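Local atomic coordinates of 6-aminohexanoate-cyclic-dimer hydrolase (Arthrobacter sp., PDB entry 3A2Q), a protein that hydrolyses the cyclic dimer of 6-aminohexanoate, a by-product of nylon-6 manufacture, to the linear dimer, as a member of the amidase family. Residues H99-F103 with I194-L199; F424-F428 with V451-A455; L438-M442 with L474-R479; F271-C277 with P387-Q392. The protein carries 1 engineered substitution. One frame throughout, in Å; residues are numbered along the deposited sequence.

Contact 1 (H99-F103 with I194-L199); sequences HDAYF and ISPGPL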
loop_
_atom_site.group_PDB
_atom_site.type_symbol
_atom_site.label_atom_id
_atom_site.label_comp_id
_atom_site.label_asym_id
_atom_site.label_seq_id
_atom_site.Cartn_x
_atom_site.Cartn_y
_atom_site.Cartn_z
ATOM N N HIS A 99 6.053 -15.909 15.541
ATOM C CA HIS A 99 6.585 -16.452 14.293
ATOM C C HIS A 99 6.819 -15.390 13.224
ATOM O O HIS A 99 6.476 -14.223 13.407
ATOM C CB HIS A 99 5.619 -17.488 13.727
ATOM C CG HIS A 99 4.329 -16.901 13.244
ATOM N ND1 HIS A 99 3.328 -16.497 14.101
ATOM C CD2 HIS A 99 3.901 -16.597 11.996
ATOM C CE1 HIS A 99 2.339 -15.969 13.402
ATOM N NE2 HIS A 99 2.662 -16.017 12.121
ATOM N N ASP A 100 7.407 -15.818 12.108
ATOM C CA ASP A 100 7.665 -14.943 10.968
ATOM C C ASP A 100 6.613 -15.234 9.899
ATOM O O ASP A 100 6.280 -16.394 9.647
ATOM C CB ASP A 100 9.039 -15.213 10.335
ATOM C CG ASP A 100 10.191 -14.616 11.118
ATOM O OD1 ASP A 100 10.015 -13.542 11.729
ATOM O OD2 ASP A 100 11.287 -15.217 11.097
ATOM N N ALA A 101 6.086 -14.191 9.273
ATOM C CA ALA A 101 5.116 -14.392 8.203
ATOM C C ALA A 101 5.947 -14.844 7.011
ATOM O O ALA A 101 7.152 -14.600 6.973
ATOM C CB ALA A 101 4.402 -13.088 7.878
ATOM N N TYR A 102 5.324 -15.508 6.043
ATOM C CA TYR A 102 6.058 -15.957 4.868
ATOM C C TYR A 102 6.775 -14.781 4.204
ATOM O O TYR A 102 7.914 -14.912 3.764
ATOM C CB TYR A 102 5.106 -16.614 3.866
ATOM C CG TYR A 102 4.548 -17.950 4.309
ATOM C CD1 TYR A 102 3.205 -18.266 4.099
ATOM C CD2 TYR A 102 5.365 -18.912 4.913
ATOM C CE1 TYR A 102 2.686 -19.502 4.474
ATOM C CE2 TYR A 102 4.851 -20.158 5.291
ATOM C CZ TYR A 102 3.510 -20.445 5.066
ATOM O OH TYR A 102 2.988 -21.680 5.403
ATOM N N PHE A 103 6.101 -13.635 4.130
ATOM C CA PHE A 103 6.682 -12.440 3.520
ATOM C C PHE A 103 8.018 -12.116 4.183
ATOM O O PHE A 103 9.016 -11.881 3.503
ATOM C CB PHE A 103 5.740 -11.234 3.689
ATOM C CG PHE A 103 6.200 -9.989 2.964
ATOM C CD1 PHE A 103 5.762 -9.718 1.674
ATOM C CD2 PHE A 103 7.079 -9.096 3.572
ATOM C CE1 PHE A 103 6.191 -8.574 0.993
ATOM C CE2 PHE A 103 7.516 -7.953 2.903
ATOM C CZ PHE A 103 7.071 -7.692 1.611
ATOM N N ILE A 194 1.070 -12.182 -3.659
ATOM C CA ILE A 194 1.904 -12.222 -2.457
ATOM C C ILE A 194 1.174 -12.838 -1.275
ATOM O O ILE A 194 0.098 -12.385 -0.902
ATOM C CB ILE A 194 2.355 -10.803 -2.041
ATOM C CG1 ILE A 194 3.070 -10.120 -3.210
ATOM C CG2 ILE A 194 3.261 -10.884 -0.809
ATOM C CD1 ILE A 194 3.593 -8.719 -2.894
ATOM N N SER A 195 1.768 -13.864 -0.674
ATOM C CA SER A 195 1.137 -14.523 0.460
ATOM C C SER A 195 1.177 -13.708 1.748
ATOM O O SER A 195 2.217 -13.163 2.110
ATOM C CB SER A 195 1.799 -15.869 0.734
ATOM O OG SER A 195 1.229 -16.456 1.886
ATOM N N PRO A 196 0.033 -13.618 2.454
ATOM C CA PRO A 196 -0.089 -12.885 3.719
ATOM C C PRO A 196 -0.059 -13.897 4.870
ATOM O O PRO A 196 -0.260 -13.535 6.029
ATOM C CB PRO A 196 -1.457 -12.243 3.603
ATOM C CG PRO A 196 -2.242 -13.351 2.956
ATOM C CD PRO A 196 -1.302 -13.900 1.891
ATOM N N GLY A 197 0.179 -15.163 4.529
ATOM C CA GLY A 197 0.205 -16.227 5.521
ATOM C C GLY A 197 1.491 -16.362 6.317
ATOM O O GLY A 197 2.407 -15.551 6.165
ATOM N N PRO A 198 1.614 -17.416 7.144
ATOM C CA PRO A 198 0.644 -18.495 7.389
ATOM C C PRO A 198 -0.665 -18.109 8.085
ATOM O O PRO A 198 -1.629 -18.877 8.071
ATOM C CB PRO A 198 1.447 -19.502 8.212
ATOM C CG PRO A 198 2.438 -18.639 8.931
ATOM C CD PRO A 198 2.872 -17.667 7.871
ATOM N N LEU A 199 -0.702 -16.940 8.711
ATOM C CA LEU A 199 -1.922 -16.512 9.384
ATOM C C LEU A 199 -3.042 -16.249 8.382
ATOM O O LEU A 199 -2.793 -16.009 7.201
ATOM C CB LEU A 199 -1.678 -15.230 10.188
ATOM C CG LEU A 199 -0.972 -15.334 11.540
ATOM C CD1 LEU A 199 -0.656 -13.941 12.072
ATOM C CD2 LEU A 199 -1.867 -16.093 12.509
HETATM O O HOH W 1 1.605 -15.333 9.335
HETATM O O HOH W 2 3.323 -13.450 4.495
#
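The backbones of H99-F103 and I194-L199 run nearly antiparallel, their end-to-end directions 164° apart, with A101 opposite G197, and Y102 N donates to G197 O at 2.9 Å in a nearly straight bond. Water 2 adds a second link: it accepts from F103 N and donates to both S195 O and G197 O. P198, which follows a cis peptide bond, lies over one face of the Y102 ring, its CD 3.7 Å from the ring centroid and 6° off the normal, a CH-pi contact. At the edge of the same ring S195 OG sits 3.5 Å from Y102 CD1; this hydroxyl closes an ST turn by accepting from G197 N and also bonds D236. A101 is the N-cap residue of helix 102-110, so the contact fastens the start of that helix to the loop between strand 185-188 and helix 202-207. Were Y102 an alanine, P198 would probably lose its CH-pi partner and a gap open beside S195 OG. With CG between its backbone N and carbonyl carbon (chi1 68°), H99 turns its ring edge to L199, NE2 lying 3.7 Å from L199 CG, while water 1 joins H99 NE2 to L199 N. F103 CD1 meets I194 CG2 edge-on at 3.7 Å.

Contact 2 (F424-F428 with V451-A455); sequences FTVPF and VQIVA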
loop_
_atom_site.group_PDB
_atom_site.type_symbol
_atom_site.label_atom_id
_atom_site.label_comp_id
_atom_site.label_asym_id
_atom_site.label_seq_id
_atom_site.Cartn_x
_atom_site.Cartn_y
_atom_site.Cartn_z
ATOM N N PHE A 424 -10.767 6.105 -6.394
ATOM C CA PHE A 424 -10.132 5.592 -7.612
ATOM C C PHE A 424 -9.216 4.380 -7.378
ATOM O O PHE A 424 -8.640 3.840 -8.328
ATOM C CB PHE A 424 -9.325 6.700 -8.296
ATOM C CG PHE A 424 -10.155 7.663 -9.108
ATOM C CD1 PHE A 424 -11.535 7.758 -8.929
ATOM C CD2 PHE A 424 -9.543 8.509 -10.028
ATOM C CE1 PHE A 424 -12.290 8.682 -9.651
ATOM C CE2 PHE A 424 -10.290 9.435 -10.756
ATOM C CZ PHE A 424 -11.667 9.522 -10.566
ATOM N N THR A 425 -9.074 3.944 -6.128
ATOM C CA THR A 425 -8.222 2.790 -5.855
ATOM C C THR A 425 -9.020 1.550 -5.453
ATOM O O THR A 425 -8.689 0.432 -5.849
ATOM C CB THR A 425 -7.185 3.084 -4.739
ATOM O OG1 THR A 425 -7.835 3.725 -3.635
ATOM C CG2 THR A 425 -6.057 3.972 -5.259
ATOM N N VAL A 426 -10.086 1.748 -4.686
ATOM C CA VAL A 426 -10.881 0.621 -4.208
ATOM C C VAL A 426 -11.508 -0.296 -5.273
ATOM O O VAL A 426 -11.645 -1.499 -5.045
ATOM C CB VAL A 426 -11.972 1.105 -3.206
ATOM C CG1 VAL A 426 -13.088 1.813 -3.929
ATOM C CG2 VAL A 426 -12.498 -0.070 -2.408
ATOM N N PRO A 427 -11.877 0.240 -6.452
ATOM C CA PRO A 427 -12.468 -0.673 -7.437
ATOM C C PRO A 427 -11.544 -1.836 -7.805
ATOM O O PRO A 427 -12.005 -2.929 -8.120
ATOM C CB PRO A 427 -12.735 0.233 -8.640
ATOM C CG PRO A 427 -12.877 1.588 -8.045
ATOM C CD PRO A 427 -11.804 1.610 -6.988
ATOM N N PHE A 428 -10.237 -1.600 -7.757
ATOM C CA PHE A 428 -9.279 -2.629 -8.132
ATOM C C PHE A 428 -8.933 -3.610 -7.026
ATOM O O PHE A 428 -8.304 -4.638 -7.280
ATOM C CB PHE A 428 -8.064 -1.941 -8.746
ATOM C CG PHE A 428 -8.457 -0.985 -9.830
ATOM C CD1 PHE A 428 -9.041 -1.467 -11.003
ATOM C CD2 PHE A 428 -8.436 0.388 -9.609
ATOM C CE1 PHE A 428 -9.612 -0.600 -11.931
ATOM C CE2 PHE A 428 -9.006 1.266 -10.533
ATOM C CZ PHE A 428 -9.597 0.770 -11.696
ATOM N N VAL A 451 0.076 8.978 -10.192
ATOM C CA VAL A 451 -0.668 8.599 -11.386
ATOM C C VAL A 451 -0.785 7.075 -11.304
ATOM O O VAL A 451 0.211 6.376 -11.071
ATOM C CB VAL A 451 0.067 9.023 -12.677
ATOM C CG1 VAL A 451 -0.676 8.497 -13.894
ATOM C CG2 VAL A 451 0.144 10.546 -12.741
ATOM N N GLN A 452 -2.003 6.572 -11.470
ATOM C CA GLN A 452 -2.265 5.141 -11.358
ATOM C C GLN A 452 -2.406 4.447 -12.708
ATOM O O GLN A 452 -3.007 4.986 -13.639
ATOM C CB GLN A 452 -3.540 4.910 -10.528
ATOM C CG GLN A 452 -3.755 3.453 -10.101
ATOM C CD GLN A 452 -4.992 3.227 -9.236
ATOM O OE1 GLN A 452 -5.114 2.192 -8.584
ATOM N NE2 GLN A 452 -5.918 4.187 -9.238
ATOM N N ILE A 453 -1.847 3.247 -12.799
ATOM C CA ILE A 453 -1.929 2.451 -14.018
ATOM C C ILE A 453 -2.474 1.091 -13.589
ATOM O O ILE A 453 -1.997 0.514 -12.612
ATOM C CB ILE A 453 -0.538 2.233 -14.661
ATOM C CG1 ILE A 453 0.260 3.537 -14.665
ATOM C CG2 ILE A 453 -0.707 1.714 -16.078
ATOM C CD1 ILE A 453 -0.400 4.661 -15.399
ATOM N N VAL A 454 -3.468 0.591 -14.316
ATOM C CA VAL A 454 -4.089 -0.695 -14.005
ATOM C C VAL A 454 -4.036 -1.620 -15.224
ATOM O O VAL A 454 -4.468 -1.236 -16.307
ATOM C CB VAL A 454 -5.577 -0.519 -13.629
ATOM C CG1 VAL A 454 -6.147 -1.846 -13.137
ATOM C CG2 VAL A 454 -5.730 0.576 -12.569
ATOM N N ALA A 455 -3.527 -2.833 -15.032
ATOM C CA ALA A 455 -3.436 -3.812 -16.112
ATOM C C ALA A 455 -4.401 -4.967 -15.858
ATOM O O ALA A 455 -5.026 -5.044 -14.799
ATOM C CB ALA A 455 -2.009 -4.334 -16.227
#
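Q452 reaches from strand 448-455 to the backbone just ahead of helix 427-431, where its NE2 donates to F424 O at 2.9 Å with 158° at the hydrogen. The acceptor lies close to the amide plane of Q452, but the donor stands 50° out of the carbonyl plane of F424, so the bond is well aligned with the amide yet meets the oxygen from above its plane, not on a lone pair. Two residues further along the strand, V454 places CG2 over the centre of one face of the F428 ring, 3.8 Å from the centroid and almost on the ring normal, a CH-pi contact; its other methyl, CG1, touches F428 CD1 at 3.6 Å. P427 CB covers the opposite face of this ring, and F424 O lies in plane at its edge, which leaves the phenyl held between a strand side chain and its own neighbour in sequence.

What sets the Q452 amide is its extended chain, with CG anti to the backbone N (chi1 -168°), and the second grip on its head: OE1 accepts from R176, whose NH1 also bonds T425 O. T425 CG2 packs 3.9 Å from Q452 OE1, and the hydroxyl of T425 bonds the carbonyl O of A172, a residue that lines the ligand pocket. F428 N donates to T425 O at 3.2 Å within the same turn of chain. All five touching residues are buried. Strand 448-455 is paired on its two sides with 383-387 and 435-442, so this is the lead-in to helix 427-431 packed on the central mixed sheet of the amidase fold, near the pocket that binds 6-aminohexanoic acid.

Contact 3 (L438-M442 with L474-R479); sequences LPIGM and LPWVAR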
loop_
_atom_site.group_PDB
_atom_site.type_symbol
_atom_site.label_atom_id
_atom_site.label_comp_id
_atom_site.label_asym_id
_atom_site.label_seq_id
_atom_site.Cartn_x
_atom_site.Cartn_y
_atom_site.Cartn_z
ATOM N N LEU A 438 2.525 5.747 -9.551
ATOM C CA LEU A 438 3.842 6.287 -9.881
ATOM C C LEU A 438 3.858 7.759 -9.477
ATOM O O LEU A 438 2.908 8.487 -9.758
ATOM C CB LEU A 438 4.101 6.163 -11.387
ATOM C CG LEU A 438 4.022 4.743 -11.958
ATOM C CD1 LEU A 438 4.271 4.780 -13.468
ATOM C CD2 LEU A 438 5.045 3.858 -11.268
ATOM N N PRO A 439 4.943 8.215 -8.825
ATOM C CA PRO A 439 5.072 9.612 -8.375
ATOM C C PRO A 439 5.429 10.584 -9.498
ATOM O O PRO A 439 6.486 11.223 -9.479
ATOM C CB PRO A 439 6.161 9.523 -7.315
ATOM C CG PRO A 439 7.051 8.452 -7.860
ATOM C CD PRO A 439 6.084 7.404 -8.362
ATOM N N ILE A 440 4.524 10.703 -10.462
ATOM C CA ILE A 440 4.724 11.554 -11.630
ATOM C C ILE A 440 4.329 13.019 -11.476
ATOM O O ILE A 440 4.892 13.889 -12.144
ATOM C CB ILE A 440 3.967 10.960 -12.844
ATOM C CG1 ILE A 440 4.591 9.618 -13.230
ATOM C CG2 ILE A 440 3.985 11.927 -14.016
ATOM C CD1 ILE A 440 3.805 8.871 -14.305
ATOM N N GLY A 441 3.373 13.306 -10.599
ATOM C CA GLY A 441 2.942 14.684 -10.446
ATOM C C GLY A 441 3.230 15.367 -9.124
ATOM O O GLY A 441 3.638 14.735 -8.149
ATOM N N MET A 442 3.015 16.680 -9.118
ATOM C CA MET A 442 3.197 17.524 -7.941
ATOM C C MET A 442 2.113 18.594 -7.989
ATOM O O MET A 442 1.795 19.118 -9.059
ATOM C CB MET A 442 4.574 18.202 -7.954
ATOM C CG MET A 442 5.744 17.272 -7.710
ATOM S SD MET A 442 5.777 16.614 -6.033
ATOM C CE MET A 442 6.364 18.049 -5.117
ATOM N N LEU A 474 9.114 10.650 -17.718
ATOM C CA LEU A 474 8.825 11.657 -16.708
ATOM C C LEU A 474 9.539 11.330 -15.404
ATOM O O LEU A 474 8.910 11.202 -14.357
ATOM C CB LEU A 474 7.310 11.726 -16.492
ATOM C CG LEU A 474 6.503 11.964 -17.777
ATOM C CD1 LEU A 474 5.008 11.863 -17.493
ATOM C CD2 LEU A 474 6.859 13.338 -18.355
ATOM N N PRO A 475 10.876 11.206 -15.448
ATOM C CA PRO A 475 11.661 10.887 -14.253
ATOM C C PRO A 475 11.306 11.760 -13.052
ATOM O O PRO A 475 11.073 12.964 -13.190
ATOM C CB PRO A 475 13.107 11.077 -14.721
ATOM C CG PRO A 475 13.001 12.038 -15.833
ATOM C CD PRO A 475 11.757 11.599 -16.560
ATOM N N TRP A 476 11.274 11.139 -11.877
ATOM C CA TRP A 476 10.922 11.830 -10.641
ATOM C C TRP A 476 12.025 11.804 -9.585
ATOM O O TRP A 476 11.979 12.543 -8.604
ATOM C CB TRP A 476 9.654 11.196 -10.060
ATOM C CG TRP A 476 9.796 9.726 -9.773
ATOM C CD1 TRP A 476 10.447 9.150 -8.712
ATOM C CD2 TRP A 476 9.281 8.645 -10.560
ATOM N NE1 TRP A 476 10.364 7.780 -8.793
ATOM C CE2 TRP A 476 9.656 7.443 -9.916
ATOM C CE3 TRP A 476 8.540 8.573 -11.745
ATOM C CZ2 TRP A 476 9.313 6.180 -10.422
ATOM C CZ3 TRP A 476 8.199 7.315 -12.248
ATOM C CH2 TRP A 476 8.588 6.139 -11.584
ATOM N N VAL A 477 13.020 10.952 -9.790
ATOM C CA VAL A 477 14.111 10.803 -8.837
ATOM C C VAL A 477 14.784 12.117 -8.408
ATOM O O VAL A 477 15.336 12.207 -7.308
ATOM C CB VAL A 477 15.178 9.832 -9.399
ATOM C CG1 VAL A 477 15.882 10.457 -10.591
ATOM C CG2 VAL A 477 16.162 9.454 -8.309
ATOM N N ALA A 478 14.727 13.132 -9.270
ATOM C CA ALA A 478 15.338 14.427 -8.973
ATOM C C ALA A 478 14.642 15.170 -7.835
ATOM O O ALA A 478 15.257 15.993 -7.154
ATOM C CB ALA A 478 15.347 15.292 -10.221
ATOM N N ARG A 479 13.361 14.878 -7.626
ATOM C CA ARG A 479 12.593 15.546 -6.581
ATOM C C ARG A 479 12.750 14.890 -5.207
ATOM O O ARG A 479 12.739 13.663 -5.084
ATOM C CB ARG A 479 11.110 15.594 -6.971
ATOM C CG ARG A 479 10.833 16.306 -8.297
ATOM C CD ARG A 479 9.342 16.609 -8.473
ATOM N NE ARG A 479 8.534 15.405 -8.649
ATOM C CZ ARG A 479 8.357 14.771 -9.805
ATOM N NH1 ARG A 479 8.926 15.221 -10.916
ATOM N NH2 ARG A 479 7.605 13.679 -9.853
HETATM O O HOH W 3 7.668 13.116 -12.854
#
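One face of the W476 indole carries P439, whose CG stands 3.3 Å from the centroid of the five-membered ring and 3° off its normal, a proline-on-tryptophan CH-pi contact. L438 CD2 and I440 CG1 approach the six-membered part obliquely, the former 4.2 Å from W476 CH2. The other flat group, the guanidinium of R479, has W476 CA over one face, with P439 O and water 3 near its plane at the edge. These groups join strand 435-442 of the central mixed sheet to the loop that follows helix 460-473, near the C-terminal end of the chain and away from the annotated sites.

Local turns present the partners. P439 is the centre of an inverse gamma turn, with a weak bond from I440 N to L438 O, and W476-R479 form a type I beta turn in which R479 N donates to W476 O. The indole reaches the strand with CG between its own backbone N and carbonyl carbon (chi1 59°), and its NE1 donates to R217 O, which helps set the rotation of the ring. V185 of the neighbouring strand 185-188 touches L438, P439 and W476, extending the apolar layer.

I440 CG2 packs against L474 CD1 at 3.6 Å. The M442 and R479 side chains run alongside each other in opposite senses, M442 CG lying 3.5 Å from R479 NE, and W141 lies against both side chains. Water 3 sits among I440 O, L474 O and R479, accepting from R479 NH2 at 3.1 Å.

Contact 4 (F271-C277 with P387-Q392); sequences FALDPEC and PTVTRQ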
loop_
_atom_site.group_PDB
_atom_site.type_symbol
_atom_site.label_atom_id
_atom_site.label_comp_id
_atom_site.label_asym_id
_atom_site.label_seq_id
_atom_site.Cartn_x
_atom_site.Cartn_y
_atom_site.Cartn_z
ATOM N N PHE A 271 -18.703 13.832 -6.832
ATOM C CA PHE A 271 -17.737 14.840 -6.407
ATOM C C PHE A 271 -16.854 15.143 -7.610
ATOM O O PHE A 271 -16.727 14.316 -8.507
ATOM C CB PHE A 271 -16.906 14.386 -5.190
ATOM C CG PHE A 271 -16.041 13.183 -5.439
ATOM C CD1 PHE A 271 -14.903 13.273 -6.237
ATOM C CD2 PHE A 271 -16.373 11.954 -4.877
ATOM C CE1 PHE A 271 -14.110 12.154 -6.476
ATOM C CE2 PHE A 271 -15.592 10.831 -5.107
ATOM C CZ PHE A 271 -14.456 10.930 -5.911
ATOM N N ALA A 272 -16.263 16.332 -7.641
ATOM C CA ALA A 272 -15.425 16.716 -8.769
ATOM C C ALA A 272 -13.977 16.289 -8.586
ATOM O O ALA A 272 -13.370 16.527 -7.541
ATOM C CB ALA A 272 -15.501 18.228 -8.987
ATOM N N LEU A 273 -13.424 15.649 -9.606
ATOM C CA LEU A 273 -12.038 15.229 -9.536
ATOM C C LEU A 273 -11.177 16.492 -9.498
ATOM O O LEU A 273 -11.367 17.407 -10.306
ATOM C CB LEU A 273 -11.670 14.389 -10.764
ATOM C CG LEU A 273 -10.191 14.012 -10.906
ATOM C CD1 LEU A 273 -9.776 13.121 -9.741
ATOM C CD2 LEU A 273 -9.975 13.296 -12.231
ATOM N N ASP A 274 -10.248 16.546 -8.549
ATOM C CA ASP A 274 -9.345 17.685 -8.426
ATOM C C ASP A 274 -8.618 17.903 -9.756
ATOM O O ASP A 274 -8.010 16.980 -10.291
ATOM C CB ASP A 274 -8.311 17.426 -7.334
ATOM C CG ASP A 274 -7.287 18.538 -7.230
ATOM O OD1 ASP A 274 -7.622 19.607 -6.687
ATOM O OD2 ASP A 274 -6.149 18.350 -7.706
ATOM N N PRO A 275 -8.660 19.133 -10.292
ATOM C CA PRO A 275 -8.008 19.475 -11.564
ATOM C C PRO A 275 -6.528 19.116 -11.662
ATOM O O PRO A 275 -6.058 18.694 -12.723
ATOM C CB PRO A 275 -8.232 20.985 -11.682
ATOM C CG PRO A 275 -9.491 21.214 -10.882
ATOM C CD PRO A 275 -9.305 20.316 -9.694
ATOM N N GLU A 276 -5.789 19.293 -10.571
ATOM C CA GLU A 276 -4.363 18.990 -10.589
ATOM C C GLU A 276 -4.127 17.492 -10.646
ATOM O O GLU A 276 -3.186 17.040 -11.284
ATOM C CB GLU A 276 -3.657 19.609 -9.378
ATOM C CG GLU A 276 -3.870 21.126 -9.289
ATOM C CD GLU A 276 -2.882 21.829 -8.378
ATOM O OE1 GLU A 276 -2.393 21.204 -7.416
ATOM O OE2 GLU A 276 -2.609 23.025 -8.624
ATOM N N CYS A 277 -4.980 16.720 -9.976
ATOM C CA CYS A 277 -4.857 15.267 -10.021
ATOM C C CYS A 277 -5.158 14.809 -11.450
ATOM O O CYS A 277 -4.455 13.965 -12.004
ATOM C CB CYS A 277 -5.847 14.610 -9.056
ATOM S SG CYS A 277 -5.391 14.813 -7.333
ATOM N N PRO A 387 -5.817 9.137 -12.081
ATOM C CA PRO A 387 -5.133 9.642 -10.883
ATOM C C PRO A 387 -5.229 8.595 -9.779
ATOM O O PRO A 387 -6.202 7.848 -9.730
ATOM C CB PRO A 387 -5.925 10.907 -10.536
ATOM C CG PRO A 387 -6.510 11.332 -11.853
ATOM C CD PRO A 387 -6.906 10.033 -12.500
ATOM N N THR A 388 -4.233 8.521 -8.902
ATOM C CA THR A 388 -4.303 7.548 -7.820
ATOM C C THR A 388 -5.333 8.043 -6.803
ATOM O O THR A 388 -6.180 7.273 -6.355
ATOM C CB THR A 388 -2.941 7.358 -7.135
ATOM O OG1 THR A 388 -1.971 6.971 -8.109
ATOM C CG2 THR A 388 -3.025 6.260 -6.071
ATOM N N VAL A 389 -5.255 9.324 -6.443
ATOM C CA VAL A 389 -6.216 9.908 -5.503
ATOM C C VAL A 389 -7.001 11.001 -6.226
ATOM O O VAL A 389 -6.572 11.482 -7.279
ATOM C CB VAL A 389 -5.525 10.476 -4.240
ATOM C CG1 VAL A 389 -4.782 9.362 -3.523
ATOM C CG2 VAL A 389 -4.578 11.608 -4.611
ATOM N N THR A 390 -8.141 11.403 -5.670
ATOM C CA THR A 390 -8.986 12.392 -6.341
ATOM C C THR A 390 -9.039 13.788 -5.735
ATOM O O THR A 390 -9.783 14.644 -6.223
ATOM C CB THR A 390 -10.431 11.888 -6.439
ATOM O OG1 THR A 390 -11.066 12.007 -5.157
ATOM C CG2 THR A 390 -10.454 10.426 -6.864
ATOM N N ARG A 391 -8.251 14.017 -4.691
ATOM C CA ARG A 391 -8.227 15.307 -4.010
ATOM C C ARG A 391 -6.831 15.695 -3.559
ATOM O O ARG A 391 -5.902 14.887 -3.590
ATOM C CB ARG A 391 -9.116 15.248 -2.771
ATOM C CG ARG A 391 -8.703 14.136 -1.811
ATOM C CD ARG A 391 -9.284 14.334 -0.420
ATOM N NE ARG A 391 -8.758 15.540 0.216
ATOM C CZ ARG A 391 -9.202 16.023 1.372
ATOM N NH1 ARG A 391 -10.179 15.401 2.020
ATOM N NH2 ARG A 391 -8.671 17.129 1.879
ATOM N N GLN A 392 -6.698 16.943 -3.122
ATOM C CA GLN A 392 -5.436 17.450 -2.608
ATOM C C GLN A 392 -5.215 16.712 -1.290
ATOM O O GLN A 392 -6.164 16.210 -0.693
ATOM C CB GLN A 392 -5.543 18.957 -2.356
ATOM C CG GLN A 392 -5.711 19.803 -3.622
ATOM C CD GLN A 392 -4.407 19.971 -4.390
ATOM O OE1 GLN A 392 -3.374 20.298 -3.807
ATOM N NE2 GLN A 392 -4.453 19.761 -5.700
HETATM O O HOH W 4 -11.496 17.333 -5.087
HETATM O O HOH W 5 -2.359 23.011 -4.706
#
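D274 N donates to T390 O at 3.0 Å, with 164° at the hydrogen, tying the residue ahead of helix 275-290 to the loop after strand 383-387. D274 is the N-cap of that helix: with CG anti to its backbone N (chi1 176°), it brings OD2 to C277 N, with a weak further bond from E276 N. Q392 NE2 reaches OD2 from the opposite face of the carboxylate plane to C277 N, at 3.0 Å, and bonds OD1 weakly. The same amide nitrogen donates to E276 OE1 at 3.0 Å, so one NH2 group spans two carboxylates; the bend of Q392 at chi2 (-77°) helps carry it there. E276 OE2 is taken by S444, and water 5 lies within bonding distance of Q392 OE1. If Q392 were a leucine, the two carboxylates would probably be deprived of their shared donor, leaving their like charges less well balanced.

T390 OG1 bonds Q420 O and lies 3.3 Å from F271 CE1. R391 NE donates to Q392 O, while its guanidinium also pairs with E398. Apolar contacts add to these: L273 CD1 meets T390 CB at 3.6 Å, and C277 CB packs against P387 CB at 4.0 Å. The contact thus sets the first turn of helix 275-290 against the end of strand 383-387, with helix 416-422 touching F271 and R391, and helix 176-182 touching T388 and V389.

How the contacts relate
Contacts 2, 3 and 4 gather round neighbouring strands of one mixed sheet, whereas contact 1 stands apart, about 25 Å from contact 2 centre to centre and across the chain's centre from contacts 3 and 4. Contacts 2 and 3 meet where strands 448-455 and 435-442 pair, V451 O lying 2.8 Å from L438 N, a probable hydrogen bond. Contacts 2 and 4, with centres 13 Å apart, pack through T388, its OG1 3.4 Å from Q452 N. Nearest the pocket is contact 2: the T425 side chain is about 8 Å from bound 6-aminohexanoic acid and from A174, the engineered replacement of the probable acyl-ester nucleophile. In contact 4, the side chain of V389 is about 11 Å from that of A174.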